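Local structure of arginine kinase (Anthopleura japonica, 4RF9) at residues A[449-454]-A[688-693]; A[134-139]-A[264-269]. The protein catalyses the reversible transfer of a phosphoryl group from ATP to L-arginine, giving phosphoarginine and ADP, in a chain built of two approximate repeats of the phosphagen kinase unit. All coordinates share one frame; numbering follows the deposited sequence.

Contact 1: residues A[449-454]-A[688-693]; sequences HSPYKL and NRRRLG
With CG anti to the backbone N in both Tyr452 (chi1 175°) and Leu692 (chi1 -165°), the two side chains reach from their loops toward each other and meet, the isobutyl group lying on the phenol ring. Leu692 CG sits 3.6 Å from the centroid of the Tyr452 ring, over one face and displaced toward the rim at CD2 and CE2, a CH-pi contact. The same leucine serves a second ring: its CD2 stands 4.2 Å from the centroid of the His449 imidazole, also over a face, so one branched side chain is wedged between the two aromatic residues. Further along the phenol ring, Gly693 brings its backbone close, CA lying 3.5 Å from Tyr452 CD1. At the outer margin the extended side chain of Arg690 lays one face of its guanidinium against Pro451, which follows a cis peptide bond; Pro451 CD is 4.0 Å from Arg690 NH2. The polar ends of both rings are bonded outside the pair, Tyr452 OH with the carbonyl of Ala623 and His449 NE2 with that of Pro631, which anchors the far end of each ring. The contact thus joins the loop leaving helix 438-448 to the one between strand 683-688 and helix 696-711, at the seam of the helical N-terminal part and the catalytic sheet of the second repeat. No hydrogen bond spans the two segments, so direct contact between them is by packing, mostly CH-pi and apolar, centred on Leu692.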
loop_
_atom_site.group_PDB
_atom_site.type_symbol
_atom_site.label_atom_id
_atom_site.label_comp_id
_atom_site.label_asym_id
_atom_site.label_seq_id
_atom_site.Cartn_x
_atom_site.Cartn_y
_atom_site.Cartn_z
ATOM N N HIS A 449 25.647 4.035 -23.381
ATOM C CA HIS A 449 25.344 3.243 -24.569
ATOM C C HIS A 449 26.302 3.524 -25.724
ATOM O O HIS A 449 25.988 3.227 -26.874
ATOM C CB HIS A 449 23.901 3.478 -25.025
ATOM C CG HIS A 449 22.876 3.030 -24.034
ATOM N ND1 HIS A 449 22.549 1.702 -23.852
ATOM C CD2 HIS A 449 22.103 3.730 -23.170
ATOM C CE1 HIS A 449 21.619 1.605 -22.919
ATOM N NE2 HIS A 449 21.331 2.821 -22.488
ATOM N N SER A 450 27.458 4.101 -25.409
ATOM C CA SER A 450 28.508 4.330 -26.395
ATOM C C SER A 450 28.813 3.033 -27.146
ATOM O O SER A 450 28.843 1.963 -26.539
ATOM C CB SER A 450 29.768 4.855 -25.705
ATOM O OG SER A 450 30.855 4.955 -26.610
ATOM N N PRO A 451 29.056 3.120 -28.466
ATOM C CA PRO A 451 29.219 4.334 -29.275
ATOM C C PRO A 451 27.935 4.856 -29.927
ATOM O O PRO A 451 28.032 5.603 -30.901
ATOM C CB PRO A 451 30.174 3.865 -30.371
ATOM C CG PRO A 451 29.745 2.452 -30.612
ATOM C CD PRO A 451 29.310 1.907 -29.266
ATOM N N TYR A 452 26.768 4.481 -29.413
ATOM C CA TYR A 452 25.508 4.909 -30.022
ATOM C C TYR A 452 25.308 6.419 -29.938
ATOM O O TYR A 452 25.534 7.030 -28.894
ATOM C CB TYR A 452 24.308 4.189 -29.392
ATOM C CG TYR A 452 22.961 4.682 -29.891
ATOM C CD1 TYR A 452 22.425 4.213 -31.084
ATOM C CD2 TYR A 452 22.226 5.617 -29.168
ATOM C CE1 TYR A 452 21.196 4.660 -31.543
ATOM C CE2 TYR A 452 20.997 6.070 -29.621
ATOM C CZ TYR A 452 20.488 5.587 -30.809
ATOM O OH TYR A 452 19.268 6.034 -31.259
ATOM N N LYS A 453 24.889 7.015 -31.051
ATOM C CA LYS A 453 24.503 8.419 -31.070
ATOM C C LYS A 453 23.000 8.542 -31.291
ATOM O O LYS A 453 22.419 7.807 -32.089
ATOM C CB LYS A 453 25.273 9.190 -32.149
ATOM C CG LYS A 453 26.779 9.236 -31.928
ATOM C CD LYS A 453 27.110 9.418 -30.454
ATOM C CE LYS A 453 28.491 10.013 -30.247
ATOM N NZ LYS A 453 28.484 11.487 -30.464
ATOM N N LEU A 454 22.376 9.470 -30.570
ATOM C CA LEU A 454 20.927 9.637 -30.614
ATOM C C LEU A 454 20.425 10.006 -32.004
ATOM O O LEU A 454 19.285 9.704 -32.363
ATOM C CB LEU A 454 20.480 10.685 -29.591
ATOM C CG LEU A 454 20.349 10.173 -28.152
ATOM C CD1 LEU A 454 20.530 11.305 -27.162
ATOM C CD2 LEU A 454 19.001 9.497 -27.950
ATOM N N ASN A 688 24.599 -10.104 -24.194
ATOM C CA ASN A 688 24.773 -8.994 -25.121
ATOM C C ASN A 688 25.237 -7.752 -24.373
ATOM O O ASN A 688 24.880 -7.556 -23.213
ATOM C CB ASN A 688 23.457 -8.699 -25.838
ATOM C CG ASN A 688 22.343 -8.318 -24.878
ATOM O OD1 ASN A 688 21.788 -9.169 -24.184
ATOM N ND2 ASN A 688 22.010 -7.032 -24.835
ATOM N N ARG A 689 26.025 -6.912 -25.036
ATOM C CA ARG A 689 26.522 -5.693 -24.407
ATOM C C ARG A 689 25.724 -4.466 -24.843
ATOM O O ARG A 689 25.633 -3.482 -24.110
ATOM C CB ARG A 689 28.008 -5.494 -24.717
ATOM C CG ARG A 689 28.738 -4.600 -23.727
ATOM C CD ARG A 689 30.192 -4.411 -24.129
ATOM N NE ARG A 689 30.825 -5.673 -24.504
ATOM C CZ ARG A 689 32.077 -5.777 -24.937
ATOM N NH1 ARG A 689 32.833 -4.693 -25.046
ATOM N NH2 ARG A 689 32.575 -6.963 -25.261
ATOM N N ARG A 690 25.142 -4.534 -26.038
ATOM C CA ARG A 690 24.413 -3.403 -26.602
ATOM C C ARG A 690 22.897 -3.588 -26.537
ATOM O O ARG A 690 22.384 -4.690 -26.725
ATOM C CB ARG A 690 24.847 -3.153 -28.050
ATOM C CG ARG A 690 26.332 -2.869 -28.218
ATOM C CD ARG A 690 26.669 -2.516 -29.660
ATOM N NE ARG A 690 28.091 -2.243 -29.849
ATOM C CZ ARG A 690 28.621 -1.811 -30.991
ATOM N NH1 ARG A 690 27.842 -1.600 -32.043
ATOM N NH2 ARG A 690 29.924 -1.587 -31.081
ATOM N N ARG A 691 22.191 -2.495 -26.270
ATOM C CA ARG A 691 20.735 -2.502 -26.231
ATOM C C ARG A 691 20.186 -1.478 -27.215
ATOM O O ARG A 691 19.057 -1.591 -27.688
ATOM C CB ARG A 691 20.233 -2.157 -24.829
ATOM C CG ARG A 691 20.451 -3.227 -23.773
ATOM C CD ARG A 691 19.767 -2.822 -22.472
ATOM N NE ARG A 691 19.836 -3.864 -21.450
ATOM C CZ ARG A 691 20.721 -3.885 -20.459
ATOM N NH1 ARG A 691 21.622 -2.918 -20.348
ATOM N NH2 ARG A 691 20.703 -4.874 -19.577
ATOM N N LEU A 692 21.008 -0.476 -27.512
ATOM C CA LEU A 692 20.593 0.692 -28.277
ATOM C C LEU A 692 21.454 0.827 -29.530
ATOM O O LEU A 692 22.680 0.881 -29.443
ATOM C CB LEU A 692 20.723 1.941 -27.399
ATOM C CG LEU A 692 20.049 3.262 -27.776
ATOM C CD1 LEU A 692 18.592 3.072 -28.162
ATOM C CD2 LEU A 692 20.160 4.252 -26.620
ATOM N N GLY A 693 20.811 0.873 -30.692
ATOM C CA GLY A 693 21.522 0.981 -31.954
ATOM C C GLY A 693 21.397 -0.266 -32.808
ATOM O O GLY A 693 21.805 -0.280 -33.970
#

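Contact 2: residues A[134-139]-A[264-269]; sequences VARSLK and LGFQHT
Leu138 and Phe266 form a single beta bridge where the chain leaves strand 127-136, a central strand of the antiparallel sheet of the phosphagen kinase catalytic domain, and meets the turn after helix 246-264. Two backbone bonds flank it: Gln267 N to Ser137 O, 2.7 Å, and Lys139 N to Gly265 O, 3.0 Å. On one side of the bridge Arg136 bends at chi2 (-65°), which folds its aliphatic part over the Phe266 ring; CD lies 4.0 Å from the ring centroid in a CH-pi contact, and the guanidinium plane stands 79° from that of the ring. Its NH1 is held by the carbonyls of Ala135 and Thr284, while Tyr274 makes a cation-pi contact with the same arginine, so several partners hold the group. Phe266 itself also leans on Val257 and Asp261 of helix 246-264. Leu138 turns its branches to Leu264, CD2 to CD2 at 3.6 Å, and both leucines pack on helix 149-163. The long chain of Lys139, extended beyond CG, runs alongside the backbone of Gly265 and Phe266, its CD 3.7 Å from Gly265 CA. Gln267 is likewise extended, which carries its amide past Ser137 CB to the next carbonyl. Water 1 joins Ser137 N to Gln267 O, and water 2 links the carbonyls of Lys139 and Leu264. Gln267 NE2 donates to Leu138 O over 2.6 Å, with the acceptor nearly in the plane of the amide and the N-H...O angle 162°.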
loop_
_atom_site.group_PDB
_atom_site.type_symbol
_atom_site.label_atom_id
_atom_site.label_comp_id
_atom_site.label_asym_id
_atom_site.label_seq_id
_atom_site.Cartn_x
_atom_site.Cartn_y
_atom_site.Cartn_z
ATOM N N VAL A 134 -15.880 4.335 11.433
ATOM C CA VAL A 134 -17.032 4.771 12.216
ATOM C C VAL A 134 -17.596 3.613 13.038
ATOM O O VAL A 134 -17.516 2.452 12.631
ATOM C CB VAL A 134 -18.156 5.374 11.340
ATOM C CG1 VAL A 134 -17.697 6.676 10.694
ATOM C CG2 VAL A 134 -18.614 4.376 10.289
ATOM N N ALA A 135 -18.148 3.939 14.202
ATOM C CA ALA A 135 -18.848 2.966 15.026
ATOM C C ALA A 135 -20.338 3.285 15.003
ATOM O O ALA A 135 -20.730 4.449 15.098
ATOM C CB ALA A 135 -18.313 2.989 16.451
ATOM N N ARG A 136 -21.165 2.252 14.862
ATOM C CA ARG A 136 -22.611 2.433 14.754
ATOM C C ARG A 136 -23.379 1.342 15.501
ATOM O O ARG A 136 -22.879 0.230 15.681
ATOM C CB ARG A 136 -23.041 2.461 13.286
ATOM C CG ARG A 136 -22.630 3.718 12.531
ATOM C CD ARG A 136 -23.315 4.954 13.092
ATOM N NE ARG A 136 -23.032 6.135 12.285
ATOM C CZ ARG A 136 -22.016 6.964 12.504
ATOM N NH1 ARG A 136 -21.185 6.746 13.513
ATOM N NH2 ARG A 136 -21.833 8.014 11.715
ATOM N N SER A 137 -24.592 1.671 15.934
ATOM C CA SER A 137 -25.455 0.722 16.635
ATOM C C SER A 137 -26.893 0.809 16.119
ATOM O O SER A 137 -27.420 1.898 15.909
ATOM C CB SER A 137 -25.409 0.971 18.146
ATOM O OG SER A 137 -24.111 0.737 18.665
ATOM N N LEU A 138 -27.518 -0.350 15.925
ATOM C CA LEU A 138 -28.856 -0.442 15.343
ATOM C C LEU A 138 -29.979 -0.049 16.301
ATOM O O LEU A 138 -29.905 -0.312 17.500
ATOM C CB LEU A 138 -29.110 -1.867 14.845
ATOM C CG LEU A 138 -28.931 -2.167 13.356
ATOM C CD1 LEU A 138 -27.636 -1.570 12.821
ATOM C CD2 LEU A 138 -28.967 -3.672 13.127
ATOM N N LYS A 139 -31.026 0.568 15.756
ATOM C CA LYS A 139 -32.219 0.890 16.531
ATOM C C LYS A 139 -32.902 -0.383 17.024
ATOM O O LYS A 139 -32.909 -1.400 16.332
ATOM C CB LYS A 139 -33.214 1.688 15.683
ATOM C CG LYS A 139 -32.782 3.102 15.329
ATOM C CD LYS A 139 -33.736 3.703 14.308
ATOM C CE LYS A 139 -33.333 5.108 13.904
ATOM N NZ LYS A 139 -34.099 5.556 12.707
ATOM N N LEU A 264 -32.145 0.129 8.123
ATOM C CA LEU A 264 -32.142 -0.405 9.483
ATOM C C LEU A 264 -32.328 0.666 10.561
ATOM O O LEU A 264 -33.111 0.486 11.493
ATOM C CB LEU A 264 -30.854 -1.194 9.734
ATOM C CG LEU A 264 -30.848 -2.701 9.456
ATOM C CD1 LEU A 264 -31.439 -3.070 8.097
ATOM C CD2 LEU A 264 -29.433 -3.237 9.573
ATOM N N GLY A 265 -31.606 1.774 10.432
ATOM C CA GLY A 265 -31.674 2.843 11.412
ATOM C C GLY A 265 -30.652 2.699 12.526
ATOM O O GLY A 265 -30.391 1.592 13.000
ATOM N N PHE A 266 -30.080 3.825 12.946
ATOM C CA PHE A 266 -29.054 3.846 13.988
ATOM C C PHE A 266 -29.557 4.452 15.297
ATOM O O PHE A 266 -30.463 5.287 15.302
ATOM C CB PHE A 266 -27.834 4.644 13.519
ATOM C CG PHE A 266 -27.133 4.053 12.330
ATOM C CD1 PHE A 266 -26.972 2.682 12.210
ATOM C CD2 PHE A 266 -26.632 4.872 11.332
ATOM C CE1 PHE A 266 -26.324 2.139 11.114
ATOM C CE2 PHE A 266 -25.984 4.339 10.234
ATOM C CZ PHE A 266 -25.831 2.971 10.124
ATOM N N GLN A 267 -28.954 4.034 16.406
ATOM C CA GLN A 267 -29.223 4.655 17.698
ATOM C C GLN A 267 -28.524 6.008 17.743
ATOM O O GLN A 267 -27.311 6.098 17.543
ATOM C CB GLN A 267 -28.751 3.761 18.846
ATOM C CG GLN A 267 -29.502 2.446 18.944
ATOM C CD GLN A 267 -29.047 1.596 20.113
ATOM O OE1 GLN A 267 -28.784 2.106 21.201
ATOM N NE2 GLN A 267 -28.950 0.290 19.892
ATOM N N HIS A 268 -29.296 7.057 18.004
ATOM C CA HIS A 268 -28.812 8.418 17.827
ATOM C C HIS A 268 -29.634 9.428 18.622
ATOM O O HIS A 268 -30.864 9.401 18.594
ATOM C CB HIS A 268 -28.845 8.769 16.338
ATOM C CG HIS A 268 -28.398 10.164 16.031
ATOM N ND1 HIS A 268 -29.241 11.253 16.118
ATOM C CD2 HIS A 268 -27.202 10.647 15.620
ATOM C CE1 HIS A 268 -28.580 12.347 15.784
ATOM N NE2 HIS A 268 -27.340 12.007 15.477
ATOM N N THR A 269 -28.946 10.318 19.334
ATOM C CA THR A 269 -29.610 11.397 20.058
ATOM C C THR A 269 -28.987 12.742 19.699
ATOM O O THR A 269 -27.944 12.802 19.049
ATOM C CB THR A 269 -29.532 11.205 21.588
ATOM O OG1 THR A 269 -28.182 11.395 22.032
ATOM C CG2 THR A 269 -30.004 9.814 21.984
HETATM O O HOH W 1 -25.162 4.236 16.894
HETATM O O HOH W 2 -32.251 -1.715 13.324
#

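From the N terminus, the chain passes the N-terminal helices of the first repeat, then enters strand 127-136. Contact 2 closes a loop of 124 residues, bringing the end of helix 246-264 back to the exit of that strand within the first catalytic domain. After helix 344-369 has led into the second repeat, contact 1 opens at the end of helix 438-448; 233 residues on, the chain returns from strand 683-688. The loops neither nest nor cross. Their centres lie 67 Å apart, on opposite sides of the chain's centre: contact 2 ties elements within one domain, contact 1 joins the loop after the second repeat's N-terminal helices to the loop leaving its catalytic sheet.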